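Small COPII coat GTPase SAR1 (Encephalitozoon cuniculi, PDB 6VS4) is a small G protein of the ADP-ribosylation factor family, with a P-loop nucleotide-binding fold that holds GDP in this structure. Local coordinates at residues Y24-V27 / F28-F31; K165-L168 / S169-G173. All coordinates share one frame; numbering follows the deposited sequence. Where two conformers were deposited one is given.

From the N terminus, contact 1 (24-27 with 28-31) comes first, in the last turns of helix 9-33, ahead of the first sheet strand, 40-47. Contact 2 (165-168 with 169-173) follows far along the chain, in helix 162-172, which lies in sequence between strand 141-146 and the edge strand 186-190. Each joins adjoining residues of one helix, so neither closes a loop; they stand in series and neither nest nor cross. The centres of contact 1 and contact 2 are about 32 Å apart, on opposite sides of the chain's centre, and the two do not touch. Residues of contact 1 also touch helices 52-59 and 204-223 and neighbouring subunits; contact 2 packs on helix 122-135 and strand 186-190.

Contact 1 of 2, residues Y24-V27 / F28-F31; sequences YEKV and FQNF
V27 and F28 form the tightly packed part of this helical stretch, buried against different neighbours: F28 packs on L59, L205 and A206, whereas V27 meets I9 of the second subunit and Q10 of the third. The helical backbone bond from F31 N to V27 O measures 2.8 Å. That from F28 N to Y24 O is weak at 3.5 Å, and Y24 O also accepts from Q10 NE2 of the third subunit. On the looser, partly exposed side, the Q29 chain runs alongside the E25 carbonyl, with Q29 NE2 3.7 Å from E25 O. Q29 and K26 cross at about a right angle, Q29 OE1 standing 4.0 Å from K26 CD; that OE1 is weakly hydrogen-bonded to S61 OG. K26 bends at chi2 (70°) and again at chi4, carrying its ammonium across to the N30 amide. The modelled separation of K26 NZ and N30 OD1, 2.4 Å, is too short to trust in detail. K26 NZ also has a weak bond to D7 O of the second subunit. N30 ND2 donates to the M5 and D7 carbonyls of that subunit, and these two bonds imply a defined amide orientation for buried N30 at the interface, with which the lysine beside OD1 is consistent.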
loop_
_atom_site.group_PDB
_atom_site.type_symbol
_atom_site.label_atom_id
_atom_site.label_comp_id
_atom_site.label_asym_id
_atom_site.label_seq_id
_atom_site.Cartn_x
_atom_site.Cartn_y
_atom_site.Cartn_z
ATOM N N TYR A 24 4.525 4.839 7.745
ATOM C CA TYR A 24 5.439 4.360 8.771
ATOM C C TYR A 24 5.992 5.519 9.586
ATOM O O TYR A 24 6.035 5.459 10.820
ATOM C CB TYR A 24 6.564 3.577 8.092
ATOM C CG TYR A 24 7.408 2.691 8.979
ATOM C CD1 TYR A 24 7.117 1.340 9.119
ATOM C CD2 TYR A 24 8.537 3.193 9.630
ATOM C CE1 TYR A 24 7.897 0.519 9.913
ATOM C CE2 TYR A 24 9.321 2.386 10.427
ATOM C CZ TYR A 24 9.001 1.052 10.563
ATOM O OH TYR A 24 9.789 0.257 11.357
ATOM N N GLU A 25 6.356 6.614 8.915
ATOM C CA GLU A 25 6.884 7.773 9.626
ATOM C C GLU A 25 5.805 8.455 10.452
ATOM O O GLU A 25 6.084 8.961 11.545
ATOM C CB GLU A 25 7.511 8.756 8.641
ATOM C CG GLU A 25 8.815 8.264 8.036
ATOM C CD GLU A 25 9.210 9.027 6.782
ATOM O OE1 GLU A 25 8.505 10.003 6.434
ATOM O OE2 GLU A 25 10.239 8.665 6.162
ATOM N N LYS A 26 4.574 8.503 9.933
ATOM C CA LYS A 26 3.487 9.161 10.652
ATOM C C LYS A 26 3.219 8.482 11.987
ATOM O O LYS A 26 2.993 9.157 12.997
ATOM C CB LYS A 26 2.220 9.161 9.795
ATOM C CG LYS A 26 1.040 9.892 10.429
ATOM C CD LYS A 26 1.285 11.392 10.470
ATOM C CE LYS A 26 0.060 12.161 10.933
ATOM N NZ LYS A 26 -0.124 12.122 12.406
ATOM N N VAL A 27 3.293 7.148 12.022
ATOM C CA VAL A 27 3.081 6.417 13.268
ATOM C C VAL A 27 4.121 6.818 14.306
ATOM O O VAL A 27 3.801 7.003 15.486
ATOM C CB VAL A 27 3.096 4.900 13.006
ATOM C CG1 VAL A 27 3.105 4.140 14.318
ATOM C CG2 VAL A 27 1.884 4.504 12.188
ATOM N N PHE A 28 5.375 6.979 13.882
ATOM C CA PHE A 28 6.409 7.424 14.805
ATOM C C PHE A 28 6.100 8.812 15.341
ATOM O O PHE A 28 6.148 9.044 16.552
ATOM C CB PHE A 28 7.769 7.394 14.106
ATOM C CG PHE A 28 8.900 7.931 14.943
ATOM C CD1 PHE A 28 9.437 7.186 15.983
ATOM C CD2 PHE A 28 9.453 9.170 14.660
ATOM C CE1 PHE A 28 10.486 7.678 16.736
ATOM C CE2 PHE A 28 10.512 9.665 15.411
ATOM C CZ PHE A 28 11.024 8.923 16.453
ATOM N N GLN A 29 5.721 9.736 14.454
ATOM C CA GLN A 29 5.389 11.092 14.882
ATOM C C GLN A 29 4.228 11.094 15.867
ATOM O O GLN A 29 4.236 11.851 16.843
ATOM C CB GLN A 29 5.064 11.956 13.664
ATOM C CG GLN A 29 6.289 12.330 12.838
ATOM C CD GLN A 29 5.941 12.679 11.408
ATOM O OE1 GLN A 29 4.850 13.167 11.129
ATOM N NE2 GLN A 29 6.875 12.449 10.494
ATOM N N ASN A 30 3.211 10.261 15.618
ATOM C CA ASN A 30 2.082 10.167 16.535
ATOM C C ASN A 30 2.493 9.564 17.869
ATOM O O ASN A 30 2.096 10.055 18.930
ATOM C CB ASN A 30 0.994 9.290 15.924
ATOM C CG ASN A 30 0.128 10.025 14.942
ATOM O OD1 ASN A 30 0.479 11.107 14.476
ATOM N ND2 ASN A 30 -1.024 9.441 14.620
ATOM N N PHE A 31 3.297 8.501 17.832
ATOM C CA PHE A 31 3.700 7.839 19.063
ATOM C C PHE A 31 4.479 8.785 19.965
ATOM O O PHE A 31 4.233 8.850 21.175
ATOM C CB PHE A 31 4.531 6.602 18.728
ATOM C CG PHE A 31 5.372 6.109 19.868
ATOM C CD1 PHE A 31 4.856 5.203 20.781
ATOM C CD2 PHE A 31 6.679 6.545 20.027
ATOM C CE1 PHE A 31 5.628 4.742 21.831
ATOM C CE2 PHE A 31 7.453 6.093 21.077
ATOM C CZ PHE A 31 6.927 5.187 21.978
#

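Contact 2 of 2, residues K165-L168 / S169-G173; sequences KSWL and SQETG
W167 chi1 of 179° sets CG opposite the backbone N and swings the indole along the helix toward E171, whose own chi1 of -65° turns CG away from its carbonyl carbon to meet the ring. E171 CG lies over one face of the indole, 3.8 Å from the centroid of the five-membered ring, in a CH-pi contact displaced toward the rim; its nearest ring atom is W167 NE1, at 3.6 Å. A bend at chi2 then lays the E171 carboxylate nearly parallel to the indole. Q170 comes at the ring crosswise instead, its NE2 3.9 Å from W167 CD1. The last turn is gripped at L168 O, which takes T172 N at 3.1 Å and T172 OG1 at 3.0 Å from opposite faces of the carbonyl plane. T172 chi1 of 68° puts OG1 between the backbone N and the carbonyl carbon, from where it reaches L168 O. Just past it, G173 N makes a weak bond to S169 O, and in the conformer modelled here S169 OG bonds to I174 O. L168 packs on F122 and T172 on V125, both of helix 122-135. G173, with positive phi, is a C' glycine ending a helix that flanks the central sheet of an alpha/beta P-loop fold.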
loop_
_atom_site.group_PDB
_atom_site.type_symbol
_atom_site.label_atom_id
_atom_site.label_comp_id
_atom_site.label_asym_id
_atom_site.label_seq_id
_atom_site.Cartn_x
_atom_site.Cartn_y
_atom_site.Cartn_z
ATOM N N LYS A 165 31.611 -0.030 22.834
ATOM C CA LYS A 165 30.802 0.707 23.798
ATOM C C LYS A 165 31.658 1.217 24.955
ATOM O O LYS A 165 31.514 2.367 25.383
ATOM C CB LYS A 165 29.659 -0.173 24.296
ATOM C CG LYS A 165 28.582 -0.415 23.240
ATOM C CD LYS A 165 27.725 -1.636 23.554
ATOM C CE LYS A 165 27.061 -1.545 24.906
ATOM N NZ LYS A 165 26.546 -2.878 25.313
ATOM N N SER A 166 32.589 0.392 25.442
ATOM C CA SER A 166 33.483 0.846 26.500
ATOM C C SER A 166 34.375 1.985 26.023
ATOM O O SER A 166 34.568 2.969 26.742
ATOM C CB SER A 166 34.341 -0.314 27.005
ATOM O OG SER A 166 33.616 -1.139 27.898
ATOM N N TRP A 167 34.902 1.882 24.801
ATOM C CA TRP A 167 35.787 2.921 24.278
ATOM C C TRP A 167 35.049 4.242 24.087
ATOM O O TRP A 167 35.608 5.313 24.354
ATOM C CB TRP A 167 36.414 2.456 22.965
ATOM C CG TRP A 167 37.324 3.450 22.319
ATOM C CD1 TRP A 167 38.595 3.791 22.710
ATOM C CD2 TRP A 167 37.033 4.250 21.167
ATOM N NE1 TRP A 167 39.113 4.740 21.862
ATOM C CE2 TRP A 167 38.177 5.037 20.905
ATOM C CE3 TRP A 167 35.919 4.365 20.321
ATOM C CZ2 TRP A 167 38.233 5.936 19.839
ATOM C CZ3 TRP A 167 35.976 5.258 19.263
ATOM C CH2 TRP A 167 37.124 6.036 19.035
ATOM N N LEU A 168 33.798 4.191 23.615
ATOM C CA LEU A 168 33.013 5.414 23.469
ATOM C C LEU A 168 32.799 6.084 24.817
ATOM O O LEU A 168 32.964 7.302 24.951
ATOM C CB LEU A 168 31.668 5.108 22.810
ATOM C CG LEU A 168 31.671 4.813 21.316
ATOM C CD1 LEU A 168 30.254 4.519 20.859
ATOM C CD2 LEU A 168 32.257 5.983 20.551
ATOM N N SER A 169 32.427 5.298 25.829
ATOM C CA SER A 169 32.236 5.861 27.160
ATOM C C SER A 169 33.544 6.408 27.721
ATOM O O SER A 169 33.547 7.437 28.408
ATOM C CB SER A 169 31.642 4.808 28.093
ATOM O OG SER A 169 30.246 4.669 27.873
ATOM N N GLN A 170 34.667 5.743 27.428
ATOM C CA GLN A 170 35.958 6.198 27.943
ATOM C C GLN A 170 36.353 7.538 27.336
ATOM O O GLN A 170 36.868 8.414 28.035
ATOM C CB GLN A 170 37.039 5.151 27.667
ATOM C CG GLN A 170 38.441 5.611 28.021
ATOM C CD GLN A 170 39.507 4.575 27.707
ATOM O OE1 GLN A 170 40.263 4.161 28.584
ATOM N NE2 GLN A 170 39.600 4.184 26.447
ATOM N N GLU A 171 36.084 7.731 26.042
ATOM C CA GLU A 171 36.546 8.928 25.350
ATOM C C GLU A 171 35.632 10.129 25.569
ATOM O O GLU A 171 36.105 11.266 25.503
ATOM C CB GLU A 171 36.672 8.648 23.849
ATOM C CG GLU A 171 37.731 7.618 23.484
ATOM C CD GLU A 171 39.147 8.140 23.657
ATOM O OE1 GLU A 171 39.904 7.578 24.480
ATOM O OE2 GLU A 171 39.497 9.127 22.974
ATOM N N THR A 172 34.338 9.916 25.833
ATOM C CA THR A 172 33.413 11.026 26.033
ATOM C C THR A 172 33.081 11.274 27.497
ATOM O O THR A 172 32.459 12.294 27.809
ATOM C CB THR A 172 32.094 10.802 25.269
ATOM O OG1 THR A 172 31.374 9.711 25.851
ATOM C CG2 THR A 172 32.356 10.513 23.802
ATOM N N GLY A 173 33.445 10.362 28.394
ATOM C CA GLY A 173 33.085 10.514 29.785
ATOM C C GLY A 173 31.640 10.205 30.100
ATOM O O GLY A 173 31.225 10.373 31.254
#